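Local coordinates for protein telomerase reverse transcriptase (Candida albicans SC5314, PDB 6ZDQ) that probably elongates telomeres as a reverse transcriptase, adding repeats to chromosome ends by copying a template within its own RNA component, at residues Q284-K289 with E355-N360; Q361-S366 with L419-I424; C65-V70 with K200-S205. All blocks are in the same frame, centred on the assembly; numbering follows the deposited sequence.

Interaction 1 (Q284-K289 with E355-N360); sequences QILRLK and EELFEN
Lys-289 reaches across because its chain bends early and then runs straight. CG lies anti to the carbonyl carbon (chi1 -76°), the chain bends once about CB-CG (chi2 -63°), and CD, CE and NZ then run on extended. Leu-357 and Phe-358 likewise have CG anti to the carbonyl carbon, so these two consecutive side chains are presented to helix 263-296. Lys-289 and Leu-357 run antiparallel alongside each other. CB of Lys-289 packs on CD1 of Leu-357 at 3.8 Å, and further out CE of Lys-289 comes to 3.6 Å from the backbone O of Leu-357. The same CE approaches the ring of Phe-358 obliquely, 3.9 Å from CE1.

One turn back on the helix, Ile-285 has CG2 anti to the backbone N and sends it to the rim of that ring. CG2 of Ile-285 is 4.0 Å from CZ of Phe-358, near the ring plane, and the isoleucine comes in roughly perpendicular to the phenylalanine side chain. Leu-286 adds a looser touch, its CD2 lying 4.3 Å from CD1 of Leu-357 and also reaching the edge of the Phe-358 ring. Beyond this pair of segments, Tyr-367 meets the Phe-358 ring at a steep inclination and Ile-424 of helix 421-434 also packs on Phe-358. Ile-468 of helix 460-477 touches Leu-357.

No hydrogen bond joins the two segments, so the attachment is chiefly hydrophobic, with four of the five touching residues buried. Lys-289 contributes methylenes rather than charge: its aliphatic chain spans the apolar patch and delivers NZ to a weak hydrogen bond with the hydroxyl of Tyr-367, so the ammonium finds a polar partner beside an otherwise greasy interface.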
loop_
_atom_site.group_PDB
_atom_site.type_symbol
_atom_site.label_atom_id
_atom_site.label_comp_id
_atom_site.label_asym_id
_atom_site.label_seq_id
_atom_site.Cartn_x
_atom_site.Cartn_y
_atom_site.Cartn_z
ATOM N N GLN A 284 -20.728 -2.405 -1.803
ATOM C CA GLN A 284 -21.451 -1.156 -1.581
ATOM C C GLN A 284 -22.681 -1.382 -0.709
ATOM O O GLN A 284 -22.918 -0.641 0.252
ATOM C CB GLN A 284 -21.848 -0.535 -2.920
ATOM C CG GLN A 284 -20.708 0.145 -3.660
ATOM C CD GLN A 284 -20.245 1.415 -2.973
ATOM O OE1 GLN A 284 -20.870 2.468 -3.106
ATOM N NE2 GLN A 284 -19.144 1.323 -2.237
ATOM N N ILE A 285 -23.478 -2.401 -1.036
ATOM C CA ILE A 285 -24.692 -2.677 -0.272
ATOM C C ILE A 285 -24.350 -3.052 1.164
ATOM O O ILE A 285 -24.976 -2.566 2.115
ATOM C CB ILE A 285 -25.518 -3.776 -0.967
ATOM C CG1 ILE A 285 -25.950 -3.310 -2.359
ATOM C CG2 ILE A 285 -26.729 -4.152 -0.127
ATOM C CD1 ILE A 285 -26.652 -4.372 -3.172
ATOM N N LEU A 286 -23.350 -3.920 1.347
ATOM C CA LEU A 286 -22.947 -4.303 2.696
ATOM C C LEU A 286 -22.380 -3.114 3.460
ATOM O O LEU A 286 -22.645 -2.956 4.658
ATOM C CB LEU A 286 -21.934 -5.445 2.637
ATOM C CG LEU A 286 -22.459 -6.771 2.082
ATOM C CD1 LEU A 286 -21.398 -7.857 2.170
ATOM C CD2 LEU A 286 -23.724 -7.191 2.813
ATOM N N ARG A 287 -21.601 -2.265 2.786
ATOM C CA ARG A 287 -21.141 -1.031 3.415
ATOM C C ARG A 287 -22.303 -0.094 3.716
ATOM O O ARG A 287 -22.249 0.664 4.691
ATOM C CB ARG A 287 -20.114 -0.335 2.522
ATOM C CG ARG A 287 -18.680 -0.444 3.012
ATOM C CD ARG A 287 -17.692 -0.033 1.930
ATOM N NE ARG A 287 -17.487 -1.095 0.948
ATOM C CZ ARG A 287 -16.546 -2.031 1.049
ATOM N NH1 ARG A 287 -15.721 -2.037 2.088
ATOM N NH2 ARG A 287 -16.428 -2.962 0.111
ATOM N N LEU A 288 -23.356 -0.132 2.896
ATOM C CA LEU A 288 -24.507 0.733 3.133
ATOM C C LEU A 288 -25.345 0.233 4.305
ATOM O O LEU A 288 -25.846 1.034 5.102
ATOM C CB LEU A 288 -25.358 0.832 1.868
ATOM C CG LEU A 288 -26.453 1.896 1.900
ATOM C CD1 LEU A 288 -25.836 3.275 2.073
ATOM C CD2 LEU A 288 -27.296 1.830 0.638
ATOM N N LYS A 289 -25.511 -1.087 4.424
ATOM C CA LYS A 289 -26.272 -1.637 5.542
ATOM C C LYS A 289 -25.585 -1.347 6.871
ATOM O O LYS A 289 -26.247 -1.019 7.863
ATOM C CB LYS A 289 -26.472 -3.141 5.357
ATOM C CG LYS A 289 -27.533 -3.505 4.333
ATOM C CD LYS A 289 -28.903 -3.014 4.773
ATOM C CE LYS A 289 -29.978 -3.397 3.771
ATOM N NZ LYS A 289 -31.321 -2.904 4.184
ATOM N N GLU A 355 -27.296 -11.870 7.473
ATOM C CA GLU A 355 -28.718 -12.062 7.214
ATOM C C GLU A 355 -29.582 -11.117 8.039
ATOM O O GLU A 355 -30.663 -10.723 7.588
ATOM C CB GLU A 355 -29.105 -13.516 7.483
ATOM C CG GLU A 355 -28.454 -14.506 6.530
ATOM C CD GLU A 355 -28.671 -15.945 6.947
ATOM O OE1 GLU A 355 -29.014 -16.177 8.125
ATOM O OE2 GLU A 355 -28.499 -16.844 6.096
ATOM N N GLU A 356 -29.131 -10.747 9.242
ATOM C CA GLU A 356 -29.864 -9.776 10.047
ATOM C C GLU A 356 -29.933 -8.409 9.381
ATOM O O GLU A 356 -30.812 -7.609 9.718
ATOM C CB GLU A 356 -29.230 -9.648 11.434
ATOM C CG GLU A 356 -29.311 -10.909 12.278
ATOM C CD GLU A 356 -28.665 -10.743 13.640
ATOM O OE1 GLU A 356 -28.519 -9.587 14.093
ATOM O OE2 GLU A 356 -28.299 -11.766 14.257
ATOM N N LEU A 357 -29.021 -8.119 8.449
ATOM C CA LEU A 357 -29.097 -6.874 7.697
ATOM C C LEU A 357 -30.284 -6.850 6.747
ATOM O O LEU A 357 -30.743 -5.766 6.373
ATOM C CB LEU A 357 -27.803 -6.656 6.908
ATOM C CG LEU A 357 -26.485 -6.691 7.686
ATOM C CD1 LEU A 357 -25.303 -6.529 6.743
ATOM C CD2 LEU A 357 -26.465 -5.616 8.758
ATOM N N PHE A 358 -30.791 -8.019 6.351
ATOM C CA PHE A 358 -31.885 -8.116 5.393
ATOM C C PHE A 358 -33.133 -8.761 5.985
ATOM O O PHE A 358 -34.087 -9.033 5.246
ATOM C CB PHE A 358 -31.433 -8.893 4.153
ATOM C CG PHE A 358 -30.240 -8.295 3.465
ATOM C CD1 PHE A 358 -30.401 -7.318 2.497
ATOM C CD2 PHE A 358 -28.956 -8.710 3.785
ATOM C CE1 PHE A 358 -29.305 -6.764 1.860
ATOM C CE2 PHE A 358 -27.855 -8.161 3.152
ATOM C CZ PHE A 358 -28.029 -7.187 2.189
ATOM N N GLU A 359 -33.156 -9.015 7.297
ATOM C CA GLU A 359 -34.336 -9.625 7.902
ATOM C C GLU A 359 -35.499 -8.645 7.979
ATOM O O GLU A 359 -36.662 -9.063 7.965
ATOM C CB GLU A 359 -33.999 -10.168 9.293
ATOM C CG GLU A 359 -33.619 -9.106 10.313
ATOM C CD GLU A 359 -33.359 -9.685 11.690
ATOM O OE1 GLU A 359 -33.438 -10.922 11.843
ATOM O OE2 GLU A 359 -33.075 -8.902 12.622
ATOM N N ASN A 360 -35.208 -7.344 8.068
ATOM C CA ASN A 360 -36.274 -6.348 8.109
ATOM C C ASN A 360 -37.036 -6.296 6.787
ATOM O O ASN A 360 -38.257 -6.107 6.776
ATOM C CB ASN A 360 -35.698 -4.973 8.450
ATOM C CG ASN A 360 -34.764 -5.012 9.647
ATOM O OD1 ASN A 360 -33.551 -5.164 9.498
ATOM N ND2 ASN A 360 -35.327 -4.871 10.842
#

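Interaction 2 (Q361-S366 with L419-I424); sequences QDNKTS and LQKGNI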
loop_
_atom_site.group_PDB
_atom_site.type_symbol
_atom_site.label_atom_id
_atom_site.label_comp_id
_atom_site.label_asym_id
_atom_site.label_seq_id
_atom_site.Cartn_x
_atom_site.Cartn_y
_atom_site.Cartn_z
ATOM N N GLN A 361 -36.332 -6.460 5.668
ATOM C CA GLN A 361 -36.936 -6.377 4.348
ATOM C C GLN A 361 -37.411 -7.755 3.886
ATOM O O GLN A 361 -37.200 -8.773 4.549
ATOM C CB GLN A 361 -35.949 -5.770 3.349
ATOM C CG GLN A 361 -35.535 -4.335 3.658
ATOM C CD GLN A 361 -34.439 -4.245 4.706
ATOM O OE1 GLN A 361 -33.666 -5.183 4.897
ATOM N NE2 GLN A 361 -34.372 -3.111 5.394
ATOM N N ASP A 362 -38.068 -7.786 2.729
ATOM C CA ASP A 362 -38.602 -9.023 2.178
ATOM C C ASP A 362 -37.495 -9.832 1.504
ATOM O O ASP A 362 -36.329 -9.433 1.458
ATOM C CB ASP A 362 -39.736 -8.721 1.203
ATOM C CG ASP A 362 -40.983 -8.216 1.898
ATOM O OD1 ASP A 362 -41.302 -8.725 2.994
ATOM O OD2 ASP A 362 -41.645 -7.308 1.352
ATOM N N ASN A 363 -37.874 -10.998 0.974
ATOM C CA ASN A 363 -36.895 -11.890 0.362
ATOM C C ASN A 363 -36.400 -11.363 -0.980
ATOM O O ASN A 363 -35.252 -11.623 -1.358
ATOM C CB ASN A 363 -37.490 -13.287 0.199
ATOM C CG ASN A 363 -37.770 -13.956 1.530
ATOM O OD1 ASN A 363 -37.039 -13.759 2.502
ATOM N ND2 ASN A 363 -38.831 -14.751 1.582
ATOM N N LYS A 364 -37.239 -10.636 -1.713
ATOM C CA LYS A 364 -36.860 -10.049 -2.997
ATOM C C LYS A 364 -37.032 -8.534 -2.889
ATOM O O LYS A 364 -38.115 -7.993 -3.122
ATOM C CB LYS A 364 -37.681 -10.647 -4.153
ATOM C CG LYS A 364 -39.183 -10.710 -3.916
ATOM C CD LYS A 364 -39.911 -11.170 -5.167
ATOM C CE LYS A 364 -41.402 -10.884 -5.076
ATOM N NZ LYS A 364 -41.682 -9.423 -4.986
ATOM N N THR A 365 -35.948 -7.849 -2.529
ATOM C CA THR A 365 -35.967 -6.400 -2.371
ATOM C C THR A 365 -35.416 -5.661 -3.582
ATOM O O THR A 365 -35.814 -4.517 -3.826
ATOM C CB THR A 365 -35.170 -5.993 -1.125
ATOM O OG1 THR A 365 -35.433 -6.922 -0.066
ATOM C CG2 THR A 365 -35.571 -4.597 -0.667
ATOM N N SER A 366 -34.523 -6.292 -4.347
ATOM C CA SER A 366 -33.987 -5.735 -5.590
ATOM C C SER A 366 -33.299 -4.387 -5.355
ATOM O O SER A 366 -33.725 -3.344 -5.853
ATOM C CB SER A 366 -35.087 -5.616 -6.652
ATOM O OG SER A 366 -34.574 -5.083 -7.860
ATOM N N LEU A 419 -29.507 -6.125 -7.801
ATOM C CA LEU A 419 -29.187 -7.344 -7.069
ATOM C C LEU A 419 -30.251 -7.590 -6.009
ATOM O O LEU A 419 -30.556 -6.696 -5.212
ATOM C CB LEU A 419 -27.801 -7.254 -6.421
ATOM C CG LEU A 419 -26.604 -7.105 -7.362
ATOM C CD1 LEU A 419 -25.314 -7.051 -6.563
ATOM C CD2 LEU A 419 -26.561 -8.239 -8.375
ATOM N N GLN A 420 -30.811 -8.795 -6.004
ATOM C CA GLN A 420 -31.819 -9.176 -5.027
ATOM C C GLN A 420 -31.169 -9.754 -3.772
ATOM O O GLN A 420 -30.002 -10.151 -3.773
ATOM C CB GLN A 420 -32.802 -10.184 -5.622
ATOM C CG GLN A 420 -33.933 -9.548 -6.420
ATOM C CD GLN A 420 -35.100 -10.493 -6.636
ATOM O OE1 GLN A 420 -35.013 -11.683 -6.336
ATOM N NE2 GLN A 420 -36.203 -9.964 -7.154
ATOM N N LYS A 421 -31.952 -9.789 -2.689
ATOM C CA LYS A 421 -31.446 -10.276 -1.408
ATOM C C LYS A 421 -30.928 -11.706 -1.512
ATOM O O LYS A 421 -29.877 -12.035 -0.947
ATOM C CB LYS A 421 -32.544 -10.178 -0.348
ATOM C CG LYS A 421 -32.249 -10.942 0.930
ATOM C CD LYS A 421 -33.468 -10.991 1.834
ATOM C CE LYS A 421 -33.228 -11.886 3.037
ATOM N NZ LYS A 421 -34.421 -11.951 3.923
ATOM N N GLY A 422 -31.656 -12.573 -2.217
ATOM C CA GLY A 422 -31.216 -13.952 -2.357
ATOM C C GLY A 422 -29.853 -14.075 -3.013
ATOM O O GLY A 422 -29.010 -14.862 -2.575
ATOM N N ASN A 423 -29.624 -13.308 -4.081
ATOM C CA ASN A 423 -28.331 -13.350 -4.759
ATOM C C ASN A 423 -27.221 -12.798 -3.871
ATOM O O ASN A 423 -26.109 -13.339 -3.852
ATOM C CB ASN A 423 -28.406 -12.575 -6.073
ATOM C CG ASN A 423 -29.636 -12.928 -6.886
ATOM O OD1 ASN A 423 -30.436 -12.058 -7.233
ATOM N ND2 ASN A 423 -29.799 -14.211 -7.188
ATOM N N ILE A 424 -27.501 -11.718 -3.136
ATOM C CA ILE A 424 -26.488 -11.102 -2.282
ATOM C C ILE A 424 -26.020 -12.081 -1.212
ATOM O O ILE A 424 -24.817 -12.236 -0.970
ATOM C CB ILE A 424 -27.032 -9.804 -1.655
ATOM C CG1 ILE A 424 -27.342 -8.774 -2.741
ATOM C CG2 ILE A 424 -26.038 -9.239 -0.651
ATOM C CD1 ILE A 424 -28.110 -7.574 -2.239
#
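Lys-421, the first residue of helix 421-434, lies along the backbone of 361-366 with its whole side chain. CG is anti to the backbone N (chi1 167°) and every later bond is extended, so the chain follows two successive carbonyls: its CB is 3.2 Å from O of Asn-363, and its CD is 3.3 Å from O of Asp-362. At the tip, NZ of Lys-421 gives a weak hydrogen bond to OD1 of Asn-363 at 3.5 Å, the two side chains meeting at a slant.

Next to it, Gln-420 builds the second half of the contact. Its chain is extended beyond CG, and CB of Lys-364 meets the whole of its terminal amide, NE2 of Gln-420 being nearest to that CB at 3.4 Å. CG of Gln-420 packs near Ser-366, whose CB lies 4.1 Å away. The backbones are closest here: CA of Ser-366 makes a CA-H...O contact with O of Leu-419 at 3.6 Å, the angle at the hydrogen being 129°. Ser-366 has positive phi, which turns the chain just before strand 367-369.

In the next shell, Gln-420 stands at the N-cap position, and its O accepts the backbone N of Ile-424, fixing the start of the helix from which Lys-421 projects. NZ of Lys-421 also hydrogen-bonds O of Phe-358, three residues before Gln-361. Ile-424, on the buried side, packs against Ile-285 and Tyr-367.

The chemistry is that of a surface contact between a loop and a helix start. The ammonium has two neutral oxygen partners, O of Phe-358 and, weakly, OD1 of Asn-363 in the loop. The extended chain carries it away from the helix start to these oxygens, whose partial negative charge probably helps to stabilise it.

Interaction 3 (C65-V70 with K200-S205); sequences CNFANV and KELYES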
loop_
_atom_site.group_PDB
_atom_site.type_symbol
_atom_site.label_atom_id
_atom_site.label_comp_id
_atom_site.label_asym_id
_atom_site.label_seq_id
_atom_site.Cartn_x
_atom_site.Cartn_y
_atom_site.Cartn_z
ATOM N N CYS A 65 18.637 -22.458 6.804
ATOM C CA CYS A 65 17.358 -21.757 6.890
ATOM C C CYS A 65 17.027 -21.458 8.347
ATOM O O CYS A 65 16.825 -22.376 9.148
ATOM C CB CYS A 65 16.259 -22.591 6.241
ATOM S SG CYS A 65 14.653 -21.766 6.163
ATOM N N ASN A 66 16.975 -20.173 8.692
ATOM C CA ASN A 66 16.577 -19.757 10.031
ATOM C C ASN A 66 15.062 -19.847 10.168
ATOM O O ASN A 66 14.323 -19.261 9.371
ATOM C CB ASN A 66 17.053 -18.330 10.309
ATOM C CG ASN A 66 16.921 -17.937 11.771
ATOM O OD1 ASN A 66 16.111 -18.495 12.512
ATOM N ND2 ASN A 66 17.722 -16.964 12.193
ATOM N N PHE A 67 14.601 -20.585 11.178
ATOM C CA PHE A 67 13.176 -20.711 11.450
ATOM C C PHE A 67 12.724 -19.951 12.688
ATOM O O PHE A 67 11.515 -19.772 12.873
ATOM C CB PHE A 67 12.788 -22.191 11.596
ATOM C CG PHE A 67 12.829 -22.960 10.306
ATOM C CD1 PHE A 67 11.775 -22.890 9.411
ATOM C CD2 PHE A 67 13.919 -23.756 9.990
ATOM C CE1 PHE A 67 11.807 -23.595 8.223
ATOM C CE2 PHE A 67 13.955 -24.465 8.802
ATOM C CZ PHE A 67 12.897 -24.384 7.919
ATOM N N ALA A 68 13.649 -19.500 13.537
ATOM C CA ALA A 68 13.263 -18.702 14.696
ATOM C C ALA A 68 12.815 -17.310 14.267
ATOM O O ALA A 68 11.674 -16.905 14.516
ATOM C CB ALA A 68 14.424 -18.620 15.688
ATOM N N ASN A 69 13.703 -16.564 13.620
ATOM C CA ASN A 69 13.383 -15.272 13.021
ATOM C C ASN A 69 13.325 -15.497 11.512
ATOM O O ASN A 69 14.334 -15.392 10.814
ATOM C CB ASN A 69 14.411 -14.211 13.402
ATOM C CG ASN A 69 13.928 -12.803 13.117
ATOM O OD1 ASN A 69 12.959 -12.603 12.385
ATOM N ND2 ASN A 69 14.604 -11.818 13.696
ATOM N N VAL A 70 12.126 -15.812 11.014
ATOM C CA VAL A 70 11.957 -16.192 9.615
ATOM C C VAL A 70 12.264 -15.066 8.641
ATOM O O VAL A 70 12.415 -15.326 7.443
ATOM C CB VAL A 70 10.527 -16.713 9.369
ATOM C CG1 VAL A 70 10.265 -17.955 10.208
ATOM C CG2 VAL A 70 9.508 -15.631 9.675
ATOM N N LYS A 200 11.676 -21.443 -0.371
ATOM C CA LYS A 200 10.898 -22.672 -0.511
ATOM C C LYS A 200 10.823 -23.440 0.804
ATOM O O LYS A 200 9.798 -24.062 1.109
ATOM C CB LYS A 200 11.491 -23.545 -1.616
ATOM C CG LYS A 200 11.288 -22.985 -3.017
ATOM C CD LYS A 200 11.941 -23.873 -4.065
ATOM C CE LYS A 200 11.642 -23.379 -5.472
ATOM N NZ LYS A 200 12.074 -21.968 -5.674
ATOM N N GLU A 201 11.898 -23.411 1.597
ATOM C CA GLU A 201 11.864 -24.041 2.914
ATOM C C GLU A 201 10.937 -23.289 3.862
ATOM O O GLU A 201 10.142 -23.902 4.586
ATOM C CB GLU A 201 13.274 -24.127 3.500
ATOM C CG GLU A 201 14.117 -25.270 2.952
ATOM C CD GLU A 201 15.467 -25.383 3.639
ATOM O OE1 GLU A 201 16.273 -24.434 3.535
ATOM O OE2 GLU A 201 15.717 -26.420 4.289
ATOM N N LEU A 202 11.030 -21.957 3.877
ATOM C CA LEU A 202 10.146 -21.156 4.720
ATOM C C LEU A 202 8.689 -21.306 4.299
ATOM O O LEU A 202 7.800 -21.447 5.149
ATOM C CB LEU A 202 10.566 -19.687 4.673
ATOM C CG LEU A 202 11.890 -19.335 5.351
ATOM C CD1 LEU A 202 12.289 -17.910 5.018
ATOM C CD2 LEU A 202 11.779 -19.523 6.854
ATOM N N TYR A 203 8.425 -21.266 2.991
ATOM C CA TYR A 203 7.060 -21.406 2.493
ATOM C C TYR A 203 6.468 -22.756 2.880
ATOM O O TYR A 203 5.370 -22.826 3.444
ATOM C CB TYR A 203 7.041 -21.221 0.974
ATOM C CG TYR A 203 5.661 -21.227 0.351
ATOM C CD1 TYR A 203 4.930 -20.053 0.227
ATOM C CD2 TYR A 203 5.096 -22.404 -0.124
ATOM C CE1 TYR A 203 3.673 -20.050 -0.346
ATOM C CE2 TYR A 203 3.837 -22.413 -0.698
ATOM C CZ TYR A 203 3.132 -21.234 -0.807
ATOM O OH TYR A 203 1.881 -21.239 -1.379
ATOM N N GLU A 204 7.188 -23.843 2.585
ATOM C CA GLU A 204 6.689 -25.178 2.905
ATOM C C GLU A 204 6.444 -25.337 4.400
ATOM O O GLU A 204 5.423 -25.899 4.813
ATOM C CB GLU A 204 7.676 -26.235 2.403
ATOM C CG GLU A 204 7.390 -27.657 2.874
ATOM C CD GLU A 204 6.198 -28.291 2.178
ATOM O OE1 GLU A 204 5.709 -29.328 2.672
ATOM O OE2 GLU A 204 5.753 -27.758 1.139
ATOM N N SER A 205 7.370 -24.847 5.227
ATOM C CA SER A 205 7.222 -24.968 6.675
ATOM C C SER A 205 6.000 -24.207 7.176
ATOM O O SER A 205 5.162 -24.759 7.899
ATOM C CB SER A 205 8.488 -24.470 7.372
ATOM O OG SER A 205 8.327 -24.441 8.780
#
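Leu-202 fills the compact part of this contact. Its CG is anti to the carbonyl carbon, and from helix 196-214 the two methyls enter the curve of the loop 65-70. CD2 of Leu-202 sits 3.7 Å from SG of Cys-65 and 4.0 Å from CB of Val-70, with O of Asn-66 also close by. The other methyl, CD1 of Leu-202, lies 3.5 Å from O of Val-70. Cys-65, its SG anti to the backbone N, has two roles here: the sulphur meets Leu-202 and also lies 3.6 Å above one face of the Phe-67 ring, offset toward the rim.

Buried Leu-202 and Val-70 thus make up one flank, while exposed Phe-67 and Glu-201 form the solvent side. The ring still touches the helix there: CE1 of Phe-67 comes within 3.5 Å of CB of Ser-205, an oblique approach, while O of Glu-201 stands at the ring edge near its plane. Glu-201 runs out along the border of the contact with its chain extended beyond CG, and its OE1 touches CB of Cys-65 without a hydrogen bond.

No hydrogen bond crosses between the segments; the loop is shaped from within. OD1 of Asn-66 accepts the backbone N of Asn-69 at 3.3 Å with an N-H...O angle of 147°, the donor standing 56° out of the carbonyl plane. The backbone N of Ala-68 gives the same oxygen a weak hydrogen bond. Asn-73 grips both arms of the loop, through hydrogen bonds to N of Asn-66 and O of Val-70. The arrangement is an Asx motif in the loop between helices 52-59 and 77-91, packed on helix 196-214 of the telomerase RNA-binding region.

Along the chain interaction 3 comes first, then interaction 1, then interaction 2. Interactions 1 and 2 are neighbours, their centres 10 Å apart: Ile-285 meets Ile-424, so helices 263-296 and 421-434 pack together through both. Between strand 332-337 and strand 446-451, telomerases carry an insertion in the fingers of the reverse transcriptase domain, and 355-366 and 419-424 probably belong to it, docked on helix 263-296. Interaction 3, about 42 Å from interaction 1 and 47 Å from interaction 2, centre to centre, joins an N-terminal loop to helix 196-214 of the RNA-binding region. The contacts lie in two separate regions, their nearest atoms about 21 to 28 Å from the bound RNA.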